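Local coordinates for protein (beta-tubulin binding post-chaperonin cofactor) (PDB 1QSD) that binds beta-tubulin as a post-chaperonin cofactor and takes part in an early step of the tubulin folding pathway, at the interface of chains A and B. Coordinates in Å, arbitrary orientation; residue numbers count along the deposited sequence, not the author numbering. Chains: chain A/B, Protein (beta-tubulin binding post-chaperonin cofactor).

Contact 1: the interface of chains A and B. Residues chain A 23, 26, 58, 61; chain B 19, 23, 26, 58, 61.
Two copies of the TBCA-family cofactor meet across the two-fold axis of a four-helix bundle, each giving residues of helices 5-39 and 45-81; the structure alone does not show whether this dimer is the working form. Apolar packing lies between the two copies of Leu61, whose side chains cross at about a right angle. A:Leu61 CD1 meets B:Leu61 CD1 at 3.3 Å, the methyls pressed tightly together at the axis; leucine suits the place as an apolar chain that packs against its own twin. Polar contacts are paired. The phenol OH of B:Tyr23 donates over 2.8 Å to A:Glu26 OE2, which accepts on its anti lone pair, and A:Tyr23 OH and B:Glu26 OE2 form the twin hydrogen bond at 3.0 Å. Each tyrosine has CG anti to its carbonyl carbon (chi1 -75° in A:Tyr23), and each glutamate bends at chi2; ring and carboxylate planes stand 83° apart in the A:Glu26 pair. Tyrosine fits because its rigid ring carries a donor to the partner helix. Two acids also approach: B:Glu19, extended beyond CG, brings OE1 to 3.5 Å from A:Glu26 OE2, which may raise the pKa of one. An alanine at A:Glu26 would remove the carboxylate that accepts from B:Tyr23, and the phenol would probably be held less firmly.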
# COMPACT_ATOMS: atom_id res chain seq x y z
N TYR A 23 -5.31 -2.56 -1.19
CA TYR A 23 -4.37 -2.17 -2.23
C TYR A 23 -5.03 -2.15 -3.61
O TYR A 23 -4.68 -1.35 -4.47
CB TYR A 23 -3.16 -3.11 -2.22
CG TYR A 23 -2.16 -2.88 -1.09
CD1 TYR A 23 -2.56 -2.41 0.17
CD2 TYR A 23 -0.80 -3.14 -1.28
CE1 TYR A 23 -1.62 -2.20 1.21
CE2 TYR A 23 0.13 -2.94 -0.26
CZ TYR A 23 -0.27 -2.47 0.98
OH TYR A 23 0.72 -2.29 1.93
N GLU A 26 -6.73 1.28 -4.11
CA GLU A 26 -5.74 2.31 -4.41
C GLU A 26 -5.40 2.24 -5.89
O GLU A 26 -5.45 3.25 -6.59
CB GLU A 26 -4.48 2.07 -3.58
CG GLU A 26 -4.07 3.25 -2.69
CD GLU A 26 -3.10 4.22 -3.36
OE1 GLU A 26 -3.53 5.34 -3.72
OE2 GLU A 26 -1.90 3.87 -3.51
N THR A 58 2.84 1.16 -7.57
CA THR A 58 1.71 0.56 -6.88
C THR A 58 1.53 -0.87 -7.39
O THR A 58 1.47 -1.80 -6.61
CB THR A 58 0.44 1.38 -7.15
OG1 THR A 58 0.66 2.74 -6.75
CG2 THR A 58 -0.74 0.82 -6.38
N LEU A 61 3.68 -3.95 -6.19
CA LEU A 61 3.32 -4.42 -4.86
C LEU A 61 2.40 -5.64 -4.84
O LEU A 61 2.40 -6.41 -3.88
CB LEU A 61 2.59 -3.29 -4.14
CG LEU A 61 2.99 -2.83 -2.75
CD1 LEU A 61 2.11 -1.65 -2.44
CD2 LEU A 61 2.80 -3.93 -1.73
N GLU B 19 -1.36 9.37 0.06
CA GLU B 19 -1.05 7.96 -0.04
C GLU B 19 -0.03 7.54 1.03
O GLU B 19 -0.11 6.44 1.59
CB GLU B 19 -0.53 7.64 -1.43
CG GLU B 19 0.34 6.41 -1.51
CD GLU B 19 0.75 6.06 -2.92
OE1 GLU B 19 1.43 5.01 -3.10
OE2 GLU B 19 0.40 6.81 -3.85
N TYR B 23 -0.48 4.52 3.64
CA TYR B 23 0.48 3.45 3.86
C TYR B 23 1.05 3.46 5.28
O TYR B 23 1.38 2.40 5.83
CB TYR B 23 1.63 3.51 2.84
CG TYR B 23 1.23 3.14 1.42
CD1 TYR B 23 -0.08 3.33 0.97
CD2 TYR B 23 2.15 2.58 0.53
CE1 TYR B 23 -0.46 2.99 -0.34
CE2 TYR B 23 1.78 2.23 -0.79
CZ TYR B 23 0.48 2.44 -1.21
OH TYR B 23 0.05 2.11 -2.48
N GLU B 26 -1.30 1.45 7.61
CA GLU B 26 -1.10 0.02 7.41
C GLU B 26 0.13 -0.43 8.21
O GLU B 26 0.04 -1.34 9.03
CB GLU B 26 -0.92 -0.27 5.92
CG GLU B 26 -1.93 -1.26 5.33
CD GLU B 26 -1.44 -2.71 5.35
OE1 GLU B 26 -2.01 -3.54 6.11
OE2 GLU B 26 -0.50 -3.02 4.59
N THR B 58 6.10 -4.23 3.56
CA THR B 58 5.39 -2.98 3.67
C THR B 58 6.43 -1.86 3.81
O THR B 58 6.48 -0.96 2.98
CB THR B 58 4.44 -3.00 4.90
OG1 THR B 58 3.56 -4.13 4.83
CG2 THR B 58 3.60 -1.73 4.95
N LEU B 61 8.43 -0.18 0.93
CA LEU B 61 7.61 0.67 0.07
C LEU B 61 7.84 2.17 0.34
O LEU B 61 7.81 3.00 -0.58
CB LEU B 61 6.15 0.34 0.35
CG LEU B 61 5.09 0.11 -0.72
CD1 LEU B 61 3.83 -0.32 0.00
CD2 LEU B 61 4.85 1.38 -1.54

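Contact 2: the interface of chains A and B. Residues chain A 37, 43-44, 46-47, 50-51; chain B 5, 8-9, 12, 75.
This is a mixed interface, a charged network beside an apolar patch around B:Ile8, joining the end of helix 5-39, the connecting loop and the start of helix 45-81 of chain A to helices 5-39 and 45-81 of chain B and so tying together an end of the deposited dimer. Its charged part is a chain of alternating signs. B:Lys9, extended until it bends at chi4 (-60°), crosses A:Asp47 at about a right angle and donates from NZ to the syn lone pair of OD2 at 2.8 Å. The same ammonium reaches B:Asp75 OD1 at 2.9 Å, again on the syn side, leaving the anti lone pair of that oxygen for A:Lys50 NZ at 2.6 Å. One carboxylate oxygen thus serves two lysines, which probably offsets the repulsion between them; long, flexible lysines suit such bridging. A:Tyr46 meets B:Asp75 tip to tip, its ring edge toward the carboxylate and the two planes nearly perpendicular. In the apolar patch, B:Ile8 uses both branches: CD1 touches A:Val43 CG2 at 3.8 Å, and CG2 packs on A:Asp47 CB, as a beta-branched residue allows. Water 2 joins A:Gln51 OE1 to the B:Ile8 carbonyl, while water 1 lies 2.7 Å from A:Lys50 NZ and 2.9 Å from the B:Lys9 carbonyl O.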
# COMPACT_ATOMS: atom_id res chain seq x y z
N LEU A 37 -5.75 11.96 -17.47
CA LEU A 37 -4.64 12.74 -18.01
C LEU A 37 -4.20 12.24 -19.39
O LEU A 37 -3.64 13.00 -20.18
CB LEU A 37 -3.42 12.67 -17.09
CG LEU A 37 -3.58 13.31 -15.73
CD1 LEU A 37 -2.28 13.18 -14.98
CD2 LEU A 37 -3.96 14.74 -15.92
N VAL A 43 -2.27 17.94 -22.01
CA VAL A 43 -1.36 17.64 -20.90
C VAL A 43 0.09 17.36 -21.27
O VAL A 43 0.42 16.56 -22.15
CB VAL A 43 -1.91 16.51 -19.98
CG1 VAL A 43 -0.91 16.14 -18.93
CG2 VAL A 43 -3.21 16.97 -19.32
N ASP A 44 0.97 18.03 -20.54
CA ASP A 44 2.41 17.94 -20.71
C ASP A 44 2.90 16.52 -20.44
O ASP A 44 2.66 15.96 -19.38
CB ASP A 44 3.08 18.92 -19.75
CG ASP A 44 4.59 18.87 -19.83
OD1 ASP A 44 5.22 18.31 -18.91
OD2 ASP A 44 5.16 19.36 -20.82
N TYR A 46 5.48 15.20 -19.26
CA TYR A 46 6.09 15.01 -17.98
C TYR A 46 5.05 14.88 -16.85
O TYR A 46 5.20 14.05 -15.96
CB TYR A 46 7.08 16.15 -17.71
CG TYR A 46 7.77 16.05 -16.38
CD1 TYR A 46 8.57 14.94 -16.07
CD2 TYR A 46 7.55 17.01 -15.38
CE1 TYR A 46 9.11 14.78 -14.80
CE2 TYR A 46 8.08 16.86 -14.12
CZ TYR A 46 8.85 15.75 -13.83
OH TYR A 46 9.37 15.63 -12.57
N ASP A 47 3.96 15.63 -16.89
CA ASP A 47 2.98 15.48 -15.82
C ASP A 47 2.29 14.13 -15.91
O ASP A 47 1.96 13.53 -14.88
CB ASP A 47 1.93 16.59 -15.87
CG ASP A 47 2.51 17.94 -15.51
OD1 ASP A 47 2.16 18.95 -16.18
OD2 ASP A 47 3.30 18.00 -14.55
N LYS A 50 4.78 11.49 -14.55
CA LYS A 50 4.88 11.48 -13.09
C LYS A 50 3.84 10.50 -12.53
O LYS A 50 4.15 9.65 -11.71
CB LYS A 50 4.64 12.88 -12.52
CG LYS A 50 5.82 13.80 -12.69
CD LYS A 50 5.45 15.27 -12.43
CE LYS A 50 5.00 15.49 -11.00
NZ LYS A 50 4.80 16.91 -10.71
N GLN A 51 2.64 10.58 -13.06
CA GLN A 51 1.54 9.75 -12.64
C GLN A 51 1.64 8.31 -13.07
O GLN A 51 1.23 7.42 -12.33
CB GLN A 51 0.23 10.32 -13.15
CG GLN A 51 -0.82 10.43 -12.09
CD GLN A 51 -0.61 11.62 -11.19
OE1 GLN A 51 -1.52 12.43 -10.98
NE2 GLN A 51 0.60 11.76 -10.66
N GLN B 5 -1.95 23.58 -15.72
CA GLN B 5 -0.74 22.86 -15.33
C GLN B 5 -0.49 22.98 -13.82
O GLN B 5 -0.16 21.98 -13.18
CB GLN B 5 0.46 23.36 -16.14
CG GLN B 5 1.63 22.41 -16.08
CD GLN B 5 2.77 22.78 -16.98
OE1 GLN B 5 3.69 21.98 -17.19
NE2 GLN B 5 2.74 23.99 -17.52
N ILE B 8 -2.63 20.56 -11.94
CA ILE B 8 -2.17 19.19 -12.12
C ILE B 8 -0.99 18.93 -11.18
O ILE B 8 -0.96 17.91 -10.48
CB ILE B 8 -1.80 18.90 -13.63
CG1 ILE B 8 -3.07 18.92 -14.50
CG2 ILE B 8 -1.17 17.51 -13.80
CD1 ILE B 8 -2.77 18.80 -15.98
N LYS B 9 -0.03 19.85 -11.14
CA LYS B 9 1.15 19.68 -10.28
C LYS B 9 0.78 19.70 -8.80
O LYS B 9 1.35 18.95 -8.04
CB LYS B 9 2.21 20.74 -10.58
CG LYS B 9 2.89 20.56 -11.92
CD LYS B 9 4.04 21.50 -12.10
CE LYS B 9 4.57 21.42 -13.53
NZ LYS B 9 5.04 20.07 -13.88
N ALA B 12 -1.02 16.34 -8.04
CA ALA B 12 -0.09 15.23 -8.09
C ALA B 12 0.57 15.09 -6.72
O ALA B 12 0.63 14.00 -6.18
CB ALA B 12 0.94 15.45 -9.15
N ASP B 75 9.39 19.80 -8.16
CA ASP B 75 8.80 20.13 -9.43
C ASP B 75 7.86 21.31 -9.21
O ASP B 75 7.94 22.32 -9.91
CB ASP B 75 8.03 18.93 -10.00
CG ASP B 75 7.44 19.21 -11.36
OD1 ASP B 75 6.26 18.85 -11.59
OD2 ASP B 75 8.15 19.82 -12.20
O HOH W 1 3.97 17.88 -8.35
O HOH W 2 -2.30 15.55 -11.31

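Contact 3: the interface of chains A and B. Residues chain A 30, 50-51, 53-54, 57-58; chain B 16, 19, 68, 72.
The ring of B:Phe72 forms the apolar centre, with CG anti to its carbonyl carbon (chi1 -75°) and packing on both faces. Over the middle of one face lies A:Lys50 CE, 3.7 Å from the centroid in a CH-pi contact; the lysine's bend at chi3 (63°) turns CE over the ring. B:Leu16 CD1 sits against the opposite face, offset toward the rim. A:Val54 approaches obliquely, its CG2 branch touching B:Phe72 CZ at 3.7 Å and also B:Lys68 CD, so a compact valine fills the angle between ring and lysine chain. At the ring edge, in plane, A:Glu53 OE2 lies 3.4 Å from B:Phe72 CE1, where an oxygen can meet the slightly positive rim hydrogens. Farther out, B:Lys68 stretches fully and meets A:Asp57 tip to tip: NZ sits over the face of the carboxylate, in a salt bridge with OD1 at 2.7 Å and with OD2 3.0 Å away, a mainly electrostatic contact. Lysine suits this place because its methylenes pack on A:Val54 and A:Glu53 CG before its charge reaches the rim. Within chain A, A:Gln30 NE2 donates to A:Thr58 OG1 at 2.9 Å, linking helices 5-39 and 45-81. The site lies where helix 45-81 of chain A packs against both long helices of chain B.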
# COMPACT_ATOMS: atom_id res chain seq x y z
N GLN A 30 -6.00 5.05 -8.96
CA GLN A 30 -4.86 5.63 -9.66
C GLN A 30 -4.99 5.50 -11.18
O GLN A 30 -4.59 6.40 -11.92
CB GLN A 30 -3.54 5.01 -9.18
CG GLN A 30 -3.08 5.51 -7.82
CD GLN A 30 -1.75 4.91 -7.39
OE1 GLN A 30 -0.75 4.99 -8.11
NE2 GLN A 30 -1.72 4.30 -6.22
N LYS A 50 4.78 11.49 -14.55
CA LYS A 50 4.88 11.48 -13.09
C LYS A 50 3.84 10.50 -12.53
O LYS A 50 4.15 9.65 -11.71
CB LYS A 50 4.64 12.88 -12.52
CG LYS A 50 5.82 13.80 -12.69
CD LYS A 50 5.45 15.27 -12.43
CE LYS A 50 5.00 15.49 -11.00
NZ LYS A 50 4.80 16.91 -10.71
N GLN A 51 2.64 10.58 -13.06
CA GLN A 51 1.54 9.75 -12.64
C GLN A 51 1.64 8.31 -13.07
O GLN A 51 1.23 7.42 -12.33
CB GLN A 51 0.23 10.32 -13.15
CG GLN A 51 -0.82 10.43 -12.09
CD GLN A 51 -0.61 11.62 -11.19
OE1 GLN A 51 -1.52 12.43 -10.98
NE2 GLN A 51 0.60 11.76 -10.66
N GLU A 53 4.43 6.56 -13.68
CA GLU A 53 5.50 6.00 -12.89
C GLU A 53 4.97 5.58 -11.51
O GLU A 53 5.29 4.49 -11.03
CB GLU A 53 6.61 7.04 -12.74
CG GLU A 53 6.92 7.46 -11.29
CD GLU A 53 7.44 8.89 -11.16
OE1 GLU A 53 8.67 9.11 -11.15
OE2 GLU A 53 6.60 9.80 -11.04
N VAL A 54 4.14 6.43 -10.89
CA VAL A 54 3.59 6.11 -9.58
C VAL A 54 2.68 4.90 -9.69
O VAL A 54 2.76 3.97 -8.87
CB VAL A 54 2.81 7.30 -8.95
CG1 VAL A 54 2.00 6.84 -7.74
CG2 VAL A 54 3.79 8.39 -8.51
N ASP A 57 4.58 1.68 -9.74
CA ASP A 57 5.09 1.30 -8.44
C ASP A 57 4.02 0.56 -7.66
O ASP A 57 4.25 -0.55 -7.17
CB ASP A 57 5.58 2.53 -7.67
CG ASP A 57 6.95 2.97 -8.11
OD1 ASP A 57 7.74 3.42 -7.25
OD2 ASP A 57 7.26 2.85 -9.32
N THR A 58 2.84 1.16 -7.57
CA THR A 58 1.71 0.56 -6.88
C THR A 58 1.53 -0.87 -7.39
O THR A 58 1.47 -1.80 -6.61
CB THR A 58 0.44 1.38 -7.15
OG1 THR A 58 0.66 2.74 -6.75
CG2 THR A 58 -0.74 0.82 -6.38
N LEU B 16 0.03 12.27 -3.54
CA LEU B 16 1.17 11.47 -3.09
C LEU B 16 1.30 11.51 -1.56
O LEU B 16 1.61 10.50 -0.95
CB LEU B 16 2.47 11.97 -3.71
CG LEU B 16 3.13 11.19 -4.83
CD1 LEU B 16 4.58 11.66 -4.93
CD2 LEU B 16 3.10 9.71 -4.54
N GLU B 19 -1.36 9.37 0.06
CA GLU B 19 -1.05 7.96 -0.04
C GLU B 19 -0.03 7.54 1.03
O GLU B 19 -0.11 6.44 1.59
CB GLU B 19 -0.53 7.64 -1.43
CG GLU B 19 0.34 6.41 -1.51
CD GLU B 19 0.75 6.06 -2.92
OE1 GLU B 19 1.43 5.01 -3.10
OE2 GLU B 19 0.40 6.81 -3.85
N LYS B 68 9.73 10.12 -4.44
CA LYS B 68 8.78 10.75 -5.33
C LYS B 68 8.14 11.97 -4.73
O LYS B 68 7.82 12.91 -5.47
CB LYS B 68 7.72 9.76 -5.79
CG LYS B 68 8.27 8.81 -6.82
CD LYS B 68 7.30 7.74 -7.17
CE LYS B 68 8.04 6.62 -7.85
NZ LYS B 68 7.07 5.71 -8.48
N PHE B 72 8.25 15.45 -6.71
CA PHE B 72 6.99 16.13 -6.92
C PHE B 72 6.99 17.51 -6.28
O PHE B 72 6.51 18.49 -6.88
CB PHE B 72 5.80 15.28 -6.44
CG PHE B 72 5.46 14.11 -7.37
CD1 PHE B 72 6.44 13.42 -8.05
CD2 PHE B 72 4.13 13.68 -7.52
CE1 PHE B 72 6.13 12.32 -8.88
CE2 PHE B 72 3.81 12.59 -8.34
CZ PHE B 72 4.81 11.91 -9.02
O HOH W 3 3.97 17.88 -8.35

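The three contacts form a row along the dimer interface: contact 3 lies about 11 Å from each of contacts 1 and 2, measured between the centres of their C-alpha atoms, while contacts 1 and 2 are about 21 Å apart. A:Thr58 and B:Glu19 belong to contacts 1 and 3, and A:Lys50 and A:Gln51 to contacts 2 and 3, so neighbouring patches run into one another along the same helices, 5-39 and 45-81. Because the interface is two-fold symmetric, contacts 2 and 3 recur with the chains exchanged beyond the axial contact 1, fastening the long helices along much of their length.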